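Local coordinates for chorismate mutase (Paraburkholderia phymatum, PDB 5TS9), which probably catalyses the rearrangement of chorismate to prephenate, the step that leads from the shikimate pathway toward phenylalanine and tyrosine, at residues Asn27-Val32 / Lys82-Ala87; Val32-Trp37 / Pro99-Gln104. All blocks are in the same frame, centred on the assembly; numbering follows the deposited sequence. Where two conformers were deposited one is given.

Contact 1 (Asn27-Val32 / Lys82-Ala87)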
ATOM      1  N   ASN A  27      -9.867  -8.739  -3.930  1.00 18.96           N
ATOM      2  CA  ASN A  27     -10.665  -9.464  -2.950  1.00 16.85           C
ATOM      3  C   ASN A  27     -10.081 -10.824  -2.586  1.00 17.47           C
ATOM      4  O   ASN A  27     -10.467 -11.379  -1.555  1.00 23.60           O
ATOM      5  CB  ASN A  27     -12.106  -9.630  -3.454  1.00 26.01           C
ATOM      6  CG  ASN A  27     -12.967  -8.396  -3.181  1.00 37.08           C
ATOM      7  OD1 ASN A  27     -12.847  -7.749  -2.131  1.00 33.67           O
ATOM      8  ND2 ASN A  27     -13.840  -8.065  -4.127  1.00 40.58           N
ATOM      9  N   THR A  28      -9.185 -11.396  -3.406  1.00 19.26           N
ATOM     10  CA  THR A  28      -8.482 -12.601  -2.963  1.00 18.39           C
ATOM     11  C   THR A  28      -7.630 -12.351  -1.716  1.00 14.64           C
ATOM     12  O   THR A  28      -7.317 -13.306  -1.003  1.00 18.33           O
ATOM     13  CB  THR A  28      -7.571 -13.156  -4.056  1.00 17.65           C
ATOM     14  OG1 THR A  28      -6.533 -12.199  -4.337  1.00 17.12           O
ATOM     15  CG2 THR A  28      -8.366 -13.472  -5.328  1.00 17.76           C
ATOM     16  N   ALA A  29      -7.240 -11.098  -1.449  1.00 14.55           N
ATOM     17  CA  ALA A  29      -6.471 -10.784  -0.238  1.00 18.41           C
ATOM     18  C   ALA A  29      -7.163 -11.282   1.033  1.00 19.90           C
ATOM     19  O   ALA A  29      -6.500 -11.734   1.979  1.00 17.97           O
ATOM     20  CB  ALA A  29      -6.227  -9.276  -0.143  1.00 12.65           C
ATOM     21  N   ASP A  30      -8.497 -11.199   1.083  1.00 20.12           N
ATOM     22  CA  ASP A  30      -9.212 -11.675   2.265  1.00 18.31           C
ATOM     23  C   ASP A  30      -8.936 -13.151   2.509  1.00 21.04           C
ATOM     24  O   ASP A  30      -8.683 -13.560   3.645  1.00 27.50           O
ATOM     25  CB  ASP A  30     -10.715 -11.444   2.119  1.00 20.92           C
ATOM     26  CG  ASP A  30     -11.060  -9.988   1.910  1.00 27.91           C
ATOM     27  OD1 ASP A  30     -10.215  -9.250   1.365  1.00 27.19           O
ATOM     28  OD2 ASP A  30     -12.179  -9.581   2.288  1.00 34.89           O
ATOM     29  N   GLN A  31      -8.953 -13.966   1.451  1.00 22.65           N
ATOM     30  CA  GLN A  31      -8.712 -15.389   1.660  1.00 22.96           C
ATOM     31  C   GLN A  31      -7.228 -15.698   1.828  1.00 16.71           C
ATOM     32  O   GLN A  31      -6.887 -16.675   2.503  1.00 20.89           O
ATOM     33  CB  GLN A  31      -9.298 -16.207   0.508  1.00 19.83           C
ATOM     34  CG  GLN A  31     -10.803 -16.477   0.619  1.00 18.28           C
ATOM     35  CD  GLN A  31     -11.103 -17.627   1.567  1.00 23.04           C
ATOM     36  OE1 GLN A  31     -10.242 -18.474   1.825  1.00 26.84           O
ATOM     37  NE2 GLN A  31     -12.324 -17.674   2.075  1.00 25.87           N
ATOM     38  N   VAL A  32      -6.328 -14.925   1.213  1.00 15.99           N
ATOM     39  CA  VAL A  32      -4.910 -15.189   1.467  1.00 16.60           C
ATOM     40  C   VAL A  32      -4.548 -14.821   2.913  1.00 18.53           C
ATOM     41  O   VAL A  32      -3.798 -15.543   3.586  1.00 17.23           O
ATOM     42  CB  VAL A  32      -4.036 -14.456   0.437  1.00 15.58           C
ATOM     43  CG1 VAL A  32      -2.569 -14.479   0.886  1.00 16.96           C
ATOM     44  CG2 VAL A  32      -4.206 -15.115  -0.979  1.00 16.82           C
ATOM     45  N   LYS A  82      -1.162  -6.749  -0.632  1.00 13.56           N
ATOM     46  CA  LYS A  82      -0.490  -6.766   0.669  1.00 15.19           C
ATOM     47  C   LYS A  82      -1.067  -5.720   1.624  1.00 13.41           C
ATOM     48  O   LYS A  82      -1.178  -5.977   2.821  1.00 16.29           O
ATOM     49  CB  LYS A  82       1.019  -6.567   0.489  1.00 15.54           C
ATOM     50  CG  LYS A  82       1.654  -7.645  -0.417  1.00 19.27           C
ATOM     51  CD  LYS A  82       3.181  -7.598  -0.415  1.00 19.56           C
ATOM     52  CE  LYS A  82       3.680  -6.338  -1.091  1.00 15.04           C
ATOM     53  NZ  LYS A  82       5.199  -6.342  -1.137  1.00 21.11           N
ATOM     54  N   GLU A  83      -1.428  -4.531   1.123  1.00 15.00           N
ATOM     55  CA  GLU A  83      -2.071  -3.518   1.967  0.52 14.99           C
ATOM     56  C   GLU A  83      -3.269  -4.096   2.712  1.00 15.26           C
ATOM     57  O   GLU A  83      -3.440  -3.891   3.922  1.00 15.69           O
ATOM     58  CB  GLU A  83      -2.513  -2.334   1.100  0.52 10.93           C
ATOM     59  CG  GLU A  83      -3.315  -1.282   1.827  0.52 12.33           C
ATOM     60  CD  GLU A  83      -3.605  -0.045   0.967  0.52 17.14           C
ATOM     61  OE1 GLU A  83      -4.181   0.921   1.493  0.52 11.28           O
ATOM     62  OE2 GLU A  83      -3.257  -0.034  -0.232  0.52 15.00           O
ATOM     63  N   VAL A  84      -4.120  -4.815   1.992  1.00 11.53           N
ATOM     64  CA  VAL A  84      -5.281  -5.428   2.625  1.00 11.31           C
ATOM     65  C   VAL A  84      -4.833  -6.514   3.601  1.00 11.56           C
ATOM     66  O   VAL A  84      -5.290  -6.560   4.743  1.00 15.69           O
ATOM     67  CB  VAL A  84      -6.242  -5.981   1.560  1.00 13.69           C
ATOM     68  CG1 VAL A  84      -7.378  -6.777   2.203  1.00 11.93           C
ATOM     69  CG2 VAL A  84      -6.820  -4.825   0.742  1.00 14.31           C
ATOM     70  N   GLN A  85      -3.913  -7.382   3.174  1.00 11.73           N
ATOM     71  CA  GLN A  85      -3.505  -8.494   4.025  1.00 14.84           C
ATOM     72  C   GLN A  85      -2.915  -7.998   5.346  1.00 17.52           C
ATOM     73  O   GLN A  85      -3.247  -8.519   6.415  1.00 13.81           O
ATOM     74  CB  GLN A  85      -2.490  -9.388   3.313  1.00 15.63           C
ATOM     75  CG  GLN A  85      -3.013 -10.153   2.117  1.00 12.85           C
ATOM     76  CD  GLN A  85      -1.920 -10.978   1.468  1.00 21.53           C
ATOM     77  OE1 GLN A  85      -1.178 -11.692   2.153  1.00 20.37           O
ATOM     78  NE2 GLN A  85      -1.815 -10.894   0.138  1.00 17.49           N
ATOM     79  N   TYR A  86      -2.002  -7.029   5.289  1.00 15.08           N
ATOM     80  CA  TYR A  86      -1.385  -6.555   6.526  1.00 13.82           C
ATOM     81  C   TYR A  86      -2.435  -5.959   7.463  1.00 14.76           C
ATOM     82  O   TYR A  86      -2.370  -6.150   8.682  1.00 12.33           O
ATOM     83  CB  TYR A  86      -0.310  -5.509   6.232  1.00 14.90           C
ATOM     84  CG  TYR A  86       1.025  -6.043   5.769  1.00 13.66           C
ATOM     85  CD1 TYR A  86       1.759  -6.941   6.560  1.00 14.83           C
ATOM     86  CD2 TYR A  86       1.576  -5.616   4.568  1.00 12.07           C
ATOM     87  CE1 TYR A  86       3.006  -7.408   6.144  1.00 15.02           C
ATOM     88  CE2 TYR A  86       2.804  -6.074   4.136  1.00 14.11           C
ATOM     89  CZ  TYR A  86       3.526  -6.973   4.934  1.00 15.39           C
ATOM     90  OH  TYR A  86       4.745  -7.455   4.497  1.00 15.87           O
ATOM     91  N   ALA A  87      -3.386  -5.207   6.911  1.00 12.22           N
ATOM     92  CA  ALA A  87      -4.390  -4.542   7.745  1.00 16.38           C
ATOM     93  C   ALA A  87      -5.335  -5.554   8.377  1.00 16.35           C
ATOM     94  O   ALA A  87      -5.653  -5.460   9.570  1.00 12.67           O
ATOM     95  CB  ALA A  87      -5.179  -3.525   6.921  1.00 17.45           C
TER
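Gln85 lies against Ala29 and Val32 where helix 67-95 passes helix 16-39. Its CB leads to CG, which stands beside the backbone N, anti to the carbonyl carbon (chi1 -67°). There CG meets the backbone of the other helix, 3.8 Å from Ala29 O, with Ala29 CB close by. The chain then runs on extended (chi2 179°), carrying CD to 3.6 Å from Val32 CG1. Val32 CG1 lies over the flat amide, with Gln85 OE1 3.4 Å and Gln85 NE2 3.7 Å from it. Neither amide atom bonds across the two segments; OE1 accepts from Lys36 NZ and NE2 donates to Asn81 OD1. The amide is thus held by Lys36 of helix 16-39 and by Asn81 one turn back on its own helix, which should set its rotation. Glutamine suits the place because one group both accepts and donates.

Alongside, Ala29 CB rests on Val84, 3.6 Å from its CG1. The small alanine lets the helices come near, their local axes 8.5 Å apart and inclined at 38°, running in broadly the same direction. Val84 CG1 also lies 3.9 Å from Asp30 OD1, an oxygen hydrogen-bonded to His158 of helix 156-165.

The direct contact is van der Waals packing, while the amide of Gln85 and OD1 of Asp30 find their hydrogen bonds with other residues. In the all-helical type II chorismate mutases the active site lies among such helices, and the linked polar groups of Gln85, Lys36 and Asn81 are consistent with the wall of such a pocket.

Contact 2 (Val32-Trp37 / Pro99-Gln104)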
ATOM      1  N   VAL A  32      -6.328 -14.925   1.213  1.00 15.99           N
ATOM      2  CA  VAL A  32      -4.910 -15.189   1.467  1.00 16.60           C
ATOM      3  C   VAL A  32      -4.548 -14.821   2.913  1.00 18.53           C
ATOM      4  O   VAL A  32      -3.798 -15.543   3.586  1.00 17.23           O
ATOM      5  CB  VAL A  32      -4.036 -14.456   0.437  1.00 15.58           C
ATOM      6  CG1 VAL A  32      -2.569 -14.479   0.886  1.00 16.96           C
ATOM      7  CG2 VAL A  32      -4.206 -15.115  -0.979  1.00 16.82           C
ATOM      8  N   ALA A  33      -5.114 -13.727   3.423  1.00 16.89           N
ATOM      9  CA  ALA A  33      -4.922 -13.351   4.828  1.00 19.69           C
ATOM     10  C   ALA A  33      -5.360 -14.470   5.769  1.00 18.83           C
ATOM     11  O   ALA A  33      -4.641 -14.815   6.708  1.00 24.88           O
ATOM     12  CB  ALA A  33      -5.695 -12.069   5.139  1.00 14.99           C
ATOM     13  N   LEU A  34      -6.542 -15.042   5.534  1.00 17.09           N
ATOM     14  CA  LEU A  34      -7.019 -16.164   6.355  1.00 17.54           C
ATOM     15  C   LEU A  34      -6.017 -17.307   6.371  1.00 27.33           C
ATOM     16  O   LEU A  34      -5.715 -17.879   7.430  1.00 24.48           O
ATOM     17  CB  LEU A  34      -8.361 -16.669   5.821  1.00 21.14           C
ATOM     18  CG  LEU A  34      -9.588 -15.773   5.946  1.00 23.03           C
ATOM     19  CD1 LEU A  34     -10.783 -16.400   5.193  1.00 24.76           C
ATOM     20  CD2 LEU A  34      -9.917 -15.521   7.428  1.00 18.82           C
ATOM     21  N   SER A  35      -5.518 -17.680   5.191  1.00 24.81           N
ATOM     22  CA  SER A  35      -4.572 -18.780   5.112  1.00 22.58           C
ATOM     23  C   SER A  35      -3.302 -18.464   5.885  1.00 21.44           C
ATOM     24  O   SER A  35      -2.747 -19.329   6.572  1.00 21.04           O
ATOM     25  CB  SER A  35      -4.244 -19.078   3.652  1.00 28.14           C
ATOM     26  OG  SER A  35      -3.172 -20.007   3.577  1.00 29.90           O
ATOM     27  N   LYS A  36      -2.810 -17.233   5.768  1.00 24.60           N
ATOM     28  CA  LYS A  36      -1.595 -16.859   6.477  1.00 18.17           C
ATOM     29  C   LYS A  36      -1.846 -16.723   7.974  1.00 20.27           C
ATOM     30  O   LYS A  36      -0.941 -16.972   8.772  1.00 20.97           O
ATOM     31  CB  LYS A  36      -1.025 -15.572   5.885  1.00 21.70           C
ATOM     32  CG  LYS A  36      -0.404 -15.827   4.507  1.00 20.94           C
ATOM     33  CD  LYS A  36       0.163 -14.575   3.885  1.00 21.83           C
ATOM     34  CE  LYS A  36       0.787 -14.887   2.510  1.00 23.47           C
ATOM     35  NZ  LYS A  36       0.857 -13.610   1.685  1.00 25.05           N
ATOM     36  N   TRP A  37      -3.068 -16.365   8.369  1.00 17.99           N
ATOM     37  CA  TRP A  37      -3.443 -16.401   9.777  1.00 18.43           C
ATOM     38  C   TRP A  37      -3.400 -17.832  10.320  1.00 19.96           C
ATOM     39  O   TRP A  37      -2.909 -18.066  11.431  1.00 26.47           O
ATOM     40  CB  TRP A  37      -4.842 -15.785   9.955  1.00 17.98           C
ATOM     41  CG  TRP A  37      -5.445 -15.949  11.358  1.00 20.34           C
ATOM     42  CD1 TRP A  37      -6.192 -17.004  11.827  1.00 25.79           C
ATOM     43  CD2 TRP A  37      -5.348 -15.017  12.441  1.00 25.15           C
ATOM     44  NE1 TRP A  37      -6.553 -16.779  13.142  1.00 25.16           N
ATOM     45  CE2 TRP A  37      -6.043 -15.569  13.539  1.00 28.58           C
ATOM     46  CE3 TRP A  37      -4.728 -13.766  12.590  1.00 19.50           C
ATOM     47  CZ2 TRP A  37      -6.150 -14.907  14.767  1.00 29.85           C
ATOM     48  CZ3 TRP A  37      -4.840 -13.112  13.806  1.00 20.93           C
ATOM     49  CH2 TRP A  37      -5.538 -13.688  14.882  1.00 24.00           C
ATOM     50  N   PRO A  99     -12.149 -14.115  11.226  1.00 22.94           N
ATOM     51  CA  PRO A  99     -13.479 -14.641  10.872  1.00 21.48           C
ATOM     52  C   PRO A  99     -13.451 -16.146  10.608  1.00 27.65           C
ATOM     53  O   PRO A  99     -12.427 -16.717  10.220  1.00 24.68           O
ATOM     54  CB  PRO A  99     -13.856 -13.848   9.609  1.00 24.30           C
ATOM     55  CG  PRO A  99     -12.670 -13.021   9.245  1.00 26.64           C
ATOM     56  CD  PRO A  99     -11.803 -12.906  10.452  1.00 24.81           C
ATOM     57  N   ALA A 100     -14.587 -16.795  10.855  1.00 27.93           N
ATOM     58  CA  ALA A 100     -14.754 -18.222  10.604  1.00 34.98           C
ATOM     59  C   ALA A 100     -15.116 -18.547   9.144  1.00 36.22           C
ATOM     60  O   ALA A 100     -15.629 -19.637   8.875  1.00 36.94           O
ATOM     61  CB  ALA A 100     -15.826 -18.799  11.532  1.00 30.36           C
ATOM     62  N   THR A 101     -14.887 -17.633   8.219  1.00 31.31           N
ATOM     63  CA  THR A 101     -15.131 -17.905   6.811  1.00 35.86           C
ATOM     64  C   THR A 101     -14.429 -19.198   6.388  1.00 36.39           C
ATOM     65  O   THR A 101     -13.265 -19.422   6.757  1.00 30.03           O
ATOM     66  CB  THR A 101     -14.619 -16.738   5.966  1.00 34.23           C
ATOM     67  OG1 THR A 101     -15.044 -15.504   6.553  1.00 34.76           O
ATOM     68  CG2 THR A 101     -15.139 -16.837   4.543  1.00 34.03           C
ATOM     69  N   PRO A 102     -15.101 -20.075   5.636  1.00 37.57           N
ATOM     70  CA  PRO A 102     -14.412 -21.259   5.102  1.00 41.74           C
ATOM     71  C   PRO A 102     -13.232 -20.872   4.215  1.00 31.87           C
ATOM     72  O   PRO A 102     -13.292 -19.920   3.431  1.00 28.47           O
ATOM     73  CB  PRO A 102     -15.511 -21.993   4.316  1.00 47.46           C
ATOM     74  CG  PRO A 102     -16.702 -21.037   4.265  1.00 42.98           C
ATOM     75  CD  PRO A 102     -16.563 -20.162   5.461  1.00 36.84           C
ATOM     76  N   ARG A 103     -12.135 -21.599   4.384  1.00 30.76           N
ATOM     77  CA  ARG A 103     -10.915 -21.311   3.643  1.00 29.65           C
ATOM     78  C   ARG A 103     -10.974 -21.960   2.266  1.00 36.10           C
ATOM     79  O   ARG A 103     -11.411 -23.104   2.119  1.00 34.03           O
ATOM     80  CB  ARG A 103      -9.695 -21.826   4.400  1.00 31.81           C
ATOM     81  CG  ARG A 103      -9.095 -20.834   5.383  1.00 40.57           C
ATOM     82  CD  ARG A 103     -10.111 -20.377   6.437  1.00 35.61           C
ATOM     83  NE  ARG A 103      -9.435 -19.969   7.664  1.00 30.54           N
ATOM     84  CZ  ARG A 103     -10.021 -19.315   8.659  1.00 27.84           C
ATOM     85  NH1 ARG A 103     -11.300 -18.980   8.585  1.00 24.52           N
ATOM     86  NH2 ARG A 103      -9.320 -18.990   9.728  1.00 26.20           N
ATOM     87  N   GLN A 104     -10.533 -21.222   1.257  1.00 31.93           N
ATOM     88  CA  GLN A 104     -10.438 -21.726  -0.108  1.00 30.64           C
ATOM     89  C   GLN A 104      -8.986 -22.097  -0.396  1.00 24.21           C
ATOM     90  O   GLN A 104      -8.078 -21.326  -0.067  1.00 31.85           O
ATOM     91  CB  GLN A 104     -10.933 -20.662  -1.093  1.00 29.95           C
ATOM     92  CG  GLN A 104     -12.424 -20.303  -0.925  1.00 37.33           C
ATOM     93  CD  GLN A 104     -12.793 -18.993  -1.615  1.00 39.17           C
ATOM     94  OE1 GLN A 104     -12.081 -18.529  -2.502  1.00 42.83           O
ATOM     95  NE2 GLN A 104     -13.898 -18.379  -1.189  1.00 37.95           N
TER
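Leu34 CD2 sits over one face of the Arg103 guanidinium, 3.8 Å above the plane and nearer its margin, on the NH1 side, than its centre. At the edge of the same group, in its plane, lies Thr101 N. Two carbonyls of the loop hold NH1: Thr101 O at 2.7 Å from Arg103 NH1, only 2° out of the guanidinium plane, and Pro99 O at 3.0 Å from Arg103 NH1, tilted 19° out of it. A bend in the arginine chain at chi2 (58°) turns CD back, and the guanidinium reaches its own loop. Arginine suits this place because its several N-H groups can tie carbonyls together while its flat face takes a methyl.

Leu34 and Arg103 cross at about a right angle. The leucine CB also touches the arginine, 3.9 Å from NE, so both ends of the leucine side chain take part. Its branches divide the loop between them: CD1 reaches Thr101 CB at 3.9 Å, whereas CD2 also touches Pro99 CG at 4.1 Å. One turn on, Trp37 CD1 approaches Arg103 NH2 at 4.3 Å, a looser contact at the border. Pro99 suits its place twice over, offering an apolar ring to the leucine methyl and a carbonyl to the arginine.

Further along the helix Asp38 forms a salt bridge with Arg103 NE, adding to the packing of Leu34. The loop, which joins helix 67-95 to helix 106-128, is thereby clasped to helix 16-39 near the surface; Trp92 of helix 67-95 touches both Leu34 and Pro99, and Leu106 of helix 106-128 packs on Ser35.

Overall arrangement
Contacts 1 and 2 follow one another along helix 16-39, their centres about 10 Å apart, and share Val32, which takes part in the first alone. Contact 1 is buried, about 10 Å from the centre of the chain; contact 2 is a surface clasp about 18 Å from it. Gln31, in a segment of contact 1 but taking no part in that contact, is probably hydrogen-bonded to the loop of contact 2: its NE2 lies 2.8 Å from Pro102 O and its OE1 lies 2.8 Å from Gln104 N. Lys36, in the other contact's segment, reaches back to contact 1 and also bonds to Val43 O. Of the two, contact 1 lies where the active site of related chorismate mutases would be expected.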